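Local coordinates for protein taurine dioxygenase (Burkholderia ambifaria, PDB 5VN6) that probably catalyses the iron-dependent oxidation of taurine as a member of the TfdA dioxygenase family, and here carries a magnesium ion at its metal site, at residues A[177-181]-A[182-186]; A[191-194]-A[195-198]. All blocks are in the same frame, centred on the assembly; numbering follows the deposited sequence.

Contact 1 (A[177-181]-A[182-186]); sequences ALKAQ and YPDAE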
ATOM      1  N   ALA A 177      29.455  10.762 -14.989  1.00 53.73           N
ATOM      2  CA  ALA A 177      29.391  10.174 -16.327  1.00 55.13           C
ATOM      3  C   ALA A 177      27.988   9.662 -16.631  1.00 58.04           C
ATOM      4  O   ALA A 177      27.455   9.887 -17.725  1.00 56.75           O
ATOM      5  CB  ALA A 177      30.409   9.037 -16.456  1.00 55.44           C
ATOM      6  N   LEU A 178      27.372   8.975 -15.670  1.00 58.39           N
ATOM      7  CA  LEU A 178      25.997   8.529 -15.855  1.00 51.47           C
ATOM      8  C   LEU A 178      25.076   9.711 -16.135  1.00 50.94           C
ATOM      9  O   LEU A 178      24.202   9.639 -17.007  1.00 53.68           O
ATOM     10  CB  LEU A 178      25.536   7.760 -14.623  1.00 53.00           C
ATOM     11  CG  LEU A 178      24.129   7.170 -14.722  1.00 50.61           C
ATOM     12  CD1 LEU A 178      24.156   5.997 -15.695  1.00 54.46           C
ATOM     13  CD2 LEU A 178      23.663   6.744 -13.345  1.00 51.41           C
ATOM     14  N   LYS A 179      25.266  10.814 -15.414  1.00 52.17           N
ATOM     15  CA  LYS A 179      24.433  11.995 -15.635  1.00 54.80           C
ATOM     16  C   LYS A 179      24.633  12.558 -17.037  1.00 59.61           C
ATOM     17  O   LYS A 179      23.667  12.971 -17.689  1.00 61.76           O
ATOM     18  CB  LYS A 179      24.741  13.059 -14.581  1.00 47.76           C
ATOM     19  CG  LYS A 179      23.930  14.345 -14.720  1.00 45.93           C
ATOM     20  CD  LYS A 179      24.507  15.443 -13.829  1.00 53.78           C
ATOM     21  CE  LYS A 179      23.628  16.683 -13.837  1.00 54.55           C
ATOM     22  NZ  LYS A 179      22.371  16.434 -13.056  1.00 51.21           N
ATOM     23  N   ALA A 180      25.884  12.608 -17.505  1.00 57.76           N
ATOM     24  CA  ALA A 180      26.149  13.086 -18.857  1.00 58.77           C
ATOM     25  C   ALA A 180      25.473  12.192 -19.886  1.00 59.43           C
ATOM     26  O   ALA A 180      24.947  12.673 -20.892  1.00 63.44           O
ATOM     27  CB  ALA A 180      27.658  13.166 -19.110  1.00 54.71           C
ATOM     28  N   GLN A 181      25.475  10.883 -19.642  1.00 59.90           N
ATOM     29  CA  GLN A 181      24.808   9.951 -20.542  1.00 58.78           C
ATOM     30  C   GLN A 181      23.294  10.172 -20.564  1.00 57.78           C
ATOM     31  O   GLN A 181      22.671  10.081 -21.627  1.00 59.32           O
ATOM     32  CB  GLN A 181      25.163   8.525 -20.129  1.00 63.92           C
ATOM     33  CG  GLN A 181      24.617   7.430 -21.000  1.00 70.47           C
ATOM     34  CD  GLN A 181      25.075   6.065 -20.522  1.00 75.97           C
ATOM     35  OE1 GLN A 181      25.727   5.947 -19.484  1.00 80.62           O
ATOM     36  NE2 GLN A 181      24.734   5.027 -21.275  1.00 74.14           N
ATOM     37  N   TYR A 182      22.671  10.433 -19.403  1.00 50.18           N
ATOM     38  CA  TYR A 182      21.220  10.651 -19.318  1.00 52.28           C
ATOM     39  C   TYR A 182      20.897  11.917 -18.533  1.00 53.99           C
ATOM     40  O   TYR A 182      20.570  11.840 -17.339  1.00 47.70           O
ATOM     41  CB  TYR A 182      20.497   9.461 -18.676  1.00 50.97           C
ATOM     42  CG  TYR A 182      20.803   8.122 -19.301  1.00 49.19           C
ATOM     43  CD1 TYR A 182      20.206   7.743 -20.498  1.00 49.14           C
ATOM     44  CD2 TYR A 182      21.667   7.227 -18.685  1.00 48.22           C
ATOM     45  CE1 TYR A 182      20.488   6.515 -21.085  1.00 58.07           C
ATOM     46  CE2 TYR A 182      21.939   5.992 -19.248  1.00 57.59           C
ATOM     47  CZ  TYR A 182      21.355   5.642 -20.454  1.00 62.92           C
ATOM     48  OH  TYR A 182      21.631   4.415 -21.018  1.00 72.02           O
ATOM     49  N   PRO A 183      20.931  13.092 -19.179  1.00 51.97           N
ATOM     50  CA  PRO A 183      20.588  14.338 -18.467  1.00 48.82           C
ATOM     51  C   PRO A 183      19.183  14.286 -17.861  1.00 41.32           C
ATOM     52  O   PRO A 183      18.262  13.706 -18.441  1.00 40.51           O
ATOM     53  CB  PRO A 183      20.695  15.411 -19.559  1.00 49.61           C
ATOM     54  CG  PRO A 183      21.602  14.819 -20.605  1.00 53.56           C
ATOM     55  CD  PRO A 183      21.315  13.339 -20.583  1.00 56.05           C
ATOM     56  N   ASP A 184      19.034  14.894 -16.675  1.00 39.84           N
ATOM     57  CA  ASP A 184      17.761  14.891 -15.957  1.00 47.04           C
ATOM     58  C   ASP A 184      16.634  15.362 -16.872  1.00 50.06           C
ATOM     59  O   ASP A 184      16.648  16.496 -17.353  1.00 48.16           O
ATOM     60  CB  ASP A 184      17.830  15.799 -14.720  1.00 45.62           C
ATOM     61  CG  ASP A 184      18.999  15.473 -13.782  1.00 49.16           C
ATOM     62  OD1 ASP A 184      19.008  16.023 -12.662  1.00 54.58           O
ATOM     63  OD2 ASP A 184      19.920  14.712 -14.152  1.00 55.55           O
ATOM     64  N   ALA A 185      15.648  14.495 -17.098  1.00 45.57           N
ATOM     65  CA  ALA A 185      14.601  14.768 -18.071  1.00 47.10           C
ATOM     66  C   ALA A 185      13.483  15.593 -17.442  1.00 47.06           C
ATOM     67  O   ALA A 185      12.970  15.257 -16.367  1.00 42.18           O
ATOM     68  CB  ALA A 185      14.046  13.460 -18.643  1.00 44.95           C
ATOM     69  N   GLU A 186      13.096  16.663 -18.123  1.00 44.44           N
ATOM     70  CA  GLU A 186      11.949  17.454 -17.707  1.00 44.42           C
ATOM     71  C   GLU A 186      10.698  16.891 -18.367  1.00 42.41           C
ATOM     72  O   GLU A 186      10.700  16.608 -19.573  1.00 42.75           O
ATOM     73  CB  GLU A 186      12.123  18.922 -18.092  1.00 47.08           C
ATOM     74  CG  GLU A 186      10.914  19.775 -17.753  1.00 48.12           C
ATOM     75  CD  GLU A 186      11.178  21.266 -17.926  1.00 54.50           C
ATOM     76  OE1 GLU A 186      12.048  21.809 -17.216  1.00 50.21           O
ATOM     77  OE2 GLU A 186      10.535  21.884 -18.809  1.00 48.42           O
TER
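Lys179 NZ is held by two carboxylates: it forms a salt bridge with Asp184 OD2, 3.2 Å away, and another with Glu163. The approach to Asp184 OD2 is from above the carboxylate plane, 42° out of it. The lysine chain runs extended as far as CE and then bends at its last torsion (chi4 73°), which turns the ammonium group back toward the residues that follow the helix. The backbone of the last turn ends with Tyr182 N donating to Leu178 O at 3.0 Å. Gln181 and Tyr182 run side by side in the same direction, the amide plane only 18° from that of the ring. Gln181 CG sits over one ring face, 3.8 Å from the centroid and offset toward the rim, a CH-pi contact. Leu178 CD1 meets the Tyr182 ring at CD2, 4.1 Å away, while Trp111 packs edge-to-face with the same ring. Pro183, whose nitrogen carries no hydrogen, follows directly, its CD 3.7 Å from Ala180 O. The arrangement is that of a helix C-terminus at the surface: Tyr182 is the first residue to leave helical geometry, and the chain passes through Pro183 and Asp184 into strand 185-192.

Contact 2 (A[191-194]-A[195-198]); sequences RTHP and ETGE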
ATOM      1  N   ARG A 191       0.463  14.879 -17.097  1.00 38.72           N
ATOM      2  CA  ARG A 191       0.701  14.297 -18.410  1.00 45.29           C
ATOM      3  C   ARG A 191      -0.614  13.876 -19.048  1.00 41.82           C
ATOM      4  O   ARG A 191      -1.492  13.312 -18.390  1.00 36.40           O
ATOM      5  CB  ARG A 191       1.650  13.098 -18.334  1.00 42.05           C
ATOM      6  CG  ARG A 191       1.895  12.427 -19.671  1.00 39.33           C
ATOM      7  CD  ARG A 191       2.709  11.144 -19.522  1.00 40.83           C
ATOM      8  NE  ARG A 191       3.035  10.557 -20.820  1.00 43.22           N
ATOM      9  CZ  ARG A 191       3.853   9.523 -21.003  1.00 39.82           C
ATOM     10  NH1 ARG A 191       4.441   8.949 -19.961  1.00 38.48           N
ATOM     11  NH2 ARG A 191       4.092   9.070 -22.235  1.00 35.78           N
ATOM     12  N   THR A 192      -0.742  14.160 -20.337  1.00 34.98           N
ATOM     13  CA  THR A 192      -1.893  13.735 -21.123  1.00 36.16           C
ATOM     14  C   THR A 192      -1.572  12.376 -21.722  1.00 38.73           C
ATOM     15  O   THR A 192      -0.622  12.253 -22.513  1.00 39.11           O
ATOM     16  CB  THR A 192      -2.213  14.739 -22.240  1.00 42.74           C
ATOM     17  OG1 THR A 192      -2.621  15.993 -21.674  1.00 41.69           O
ATOM     18  CG2 THR A 192      -3.333  14.198 -23.134  1.00 37.10           C
ATOM     19  N   HIS A 193      -2.354  11.365 -21.354  1.00 34.45           N
ATOM     20  CA  HIS A 193      -2.140  10.037 -21.897  1.00 38.69           C
ATOM     21  C   HIS A 193      -2.339  10.075 -23.409  1.00 39.25           C
ATOM     22  O   HIS A 193      -3.396  10.526 -23.879  1.00 37.00           O
ATOM     23  CB  HIS A 193      -3.109   9.041 -21.266  1.00 41.77           C
ATOM     24  CG  HIS A 193      -2.817   7.616 -21.601  1.00 42.04           C
ATOM     25  ND1 HIS A 193      -3.003   7.092 -22.863  1.00 42.12           N
ATOM     26  CD2 HIS A 193      -2.363   6.595 -20.832  1.00 39.59           C
ATOM     27  CE1 HIS A 193      -2.674   5.811 -22.859  1.00 42.71           C
ATOM     28  NE2 HIS A 193      -2.284   5.484 -21.637  1.00 39.15           N
ATOM     29  N   PRO A 194      -1.380   9.583 -24.197  1.00 46.94           N
ATOM     30  CA  PRO A 194      -1.471   9.775 -25.660  1.00 50.70           C
ATOM     31  C   PRO A 194      -2.575   8.962 -26.341  1.00 51.34           C
ATOM     32  O   PRO A 194      -3.040   9.369 -27.416  1.00 46.75           O
ATOM     33  CB  PRO A 194      -0.071   9.380 -26.158  1.00 49.80           C
ATOM     34  CG  PRO A 194       0.463   8.439 -25.083  1.00 49.08           C
ATOM     35  CD  PRO A 194      -0.150   8.880 -23.783  1.00 44.44           C
ATOM     36  N   GLU A 195      -3.028   7.839 -25.776  1.00 42.90           N
ATOM     37  CA  GLU A 195      -4.072   7.084 -26.471  1.00 45.51           C
ATOM     38  C   GLU A 195      -5.468   7.326 -25.924  1.00 46.20           C
ATOM     39  O   GLU A 195      -6.435   7.229 -26.679  1.00 46.88           O
ATOM     40  CB  GLU A 195      -3.796   5.578 -26.420  1.00 47.68           C
ATOM     41  CG  GLU A 195      -2.400   5.160 -26.808  1.00 52.96           C
ATOM     42  CD  GLU A 195      -2.335   3.698 -27.217  1.00 60.01           C
ATOM     43  OE1 GLU A 195      -3.042   3.305 -28.161  1.00 58.78           O
ATOM     44  OE2 GLU A 195      -1.590   2.930 -26.581  1.00 63.94           O
ATOM     45  N   THR A 196      -5.605   7.711 -24.656  1.00 42.60           N
ATOM     46  CA  THR A 196      -6.919   7.938 -24.083  1.00 44.13           C
ATOM     47  C   THR A 196      -7.242   9.406 -23.857  1.00 47.67           C
ATOM     48  O   THR A 196      -8.411   9.735 -23.641  1.00 53.11           O
ATOM     49  CB  THR A 196      -7.046   7.214 -22.736  1.00 39.61           C
ATOM     50  OG1 THR A 196      -6.172   7.839 -21.799  1.00 34.20           O
ATOM     51  CG2 THR A 196      -6.663   5.740 -22.868  1.00 40.02           C
ATOM     52  N   GLY A 197      -6.249  10.293 -23.892  1.00 45.01           N
ATOM     53  CA  GLY A 197      -6.498  11.667 -23.518  1.00 38.51           C
ATOM     54  C   GLY A 197      -6.672  11.912 -22.035  1.00 43.21           C
ATOM     55  O   GLY A 197      -6.849  13.069 -21.636  1.00 41.20           O
ATOM     56  N   GLU A 198      -6.626  10.868 -21.204  1.00 41.58           N
ATOM     57  CA  GLU A 198      -6.770  11.046 -19.769  1.00 42.53           C
ATOM     58  C   GLU A 198      -5.566  11.783 -19.203  1.00 44.48           C
ATOM     59  O   GLU A 198      -4.437  11.624 -19.673  1.00 41.95           O
ATOM     60  CB  GLU A 198      -6.894   9.689 -19.066  1.00 41.73           C
ATOM     61  CG  GLU A 198      -8.141   8.906 -19.401  1.00 43.90           C
ATOM     62  CD  GLU A 198      -8.000   7.454 -19.023  1.00 42.74           C
ATOM     63  OE1 GLU A 198      -6.978   6.841 -19.417  1.00 45.84           O
ATOM     64  OE2 GLU A 198      -8.889   6.927 -18.321  1.00 44.63           O
TER
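The backbone folds back on itself between His193 and Glu198, with His193 N donating to Glu198 O at 2.7 Å and Gly197 N to His193 O at 2.9 Å. This is a beta-hairpin connection joining the antiparallel strands 185-192 and 199-201, and Gly197 takes a positive phi (74°) where the chain turns back toward the second strand. The imidazole of His193 lies against the turn, beside the backbone of Glu195 and Thr196. With CG anti to the backbone N (chi1 -171°), the ring reaches the N-H groups of these two residues, and ND1 accepts both. Glu195 N lies 3.0 Å from ND1 and 16° out of the ring plane; Thr196 N is 3.2 Å from ND1 and much farther from that plane. Two donors at ND1 are consistent with its being unprotonated, while NE2 bonds to Asp260, so both ring nitrogens are engaged and the rotation of the ring is fixed. Thr196 CG2 covers one ring face in a CH-pi contact, and Glu195 CB packs against His193 CE1. The carboxylate of Glu195 leads away to salt bridges with Arg41 and Arg262; that of Glu198 pairs with Arg48. Thr196 OG1 closes an ST turn by accepting from Glu198 N at 3.1 Å, and donates in turn to Glu198 OE1 at 2.7 Å.

In the fold
Contacts 1 and 2 come in series along the chain at the two ends of strand 185-192: residues 177-186 lead from helix 172-181 into it, and residues 191-198 lead out of it toward strand 199-201. Their centres are about 26 Å apart and their nearest atoms about 10 Å, so they do not touch. The strand belongs to a four-stranded antiparallel sheet, between 199-201 and 157-160. Contact 1 lies at the surface, away from the metal site, whereas contact 2 is partly buried beside helix 34-47; the Arg191 side chain there is about 14 Å from the bound magnesium ion. One marks where the chain enters strand 185-192 from a helix, the other where it leaves for the neighbouring strand.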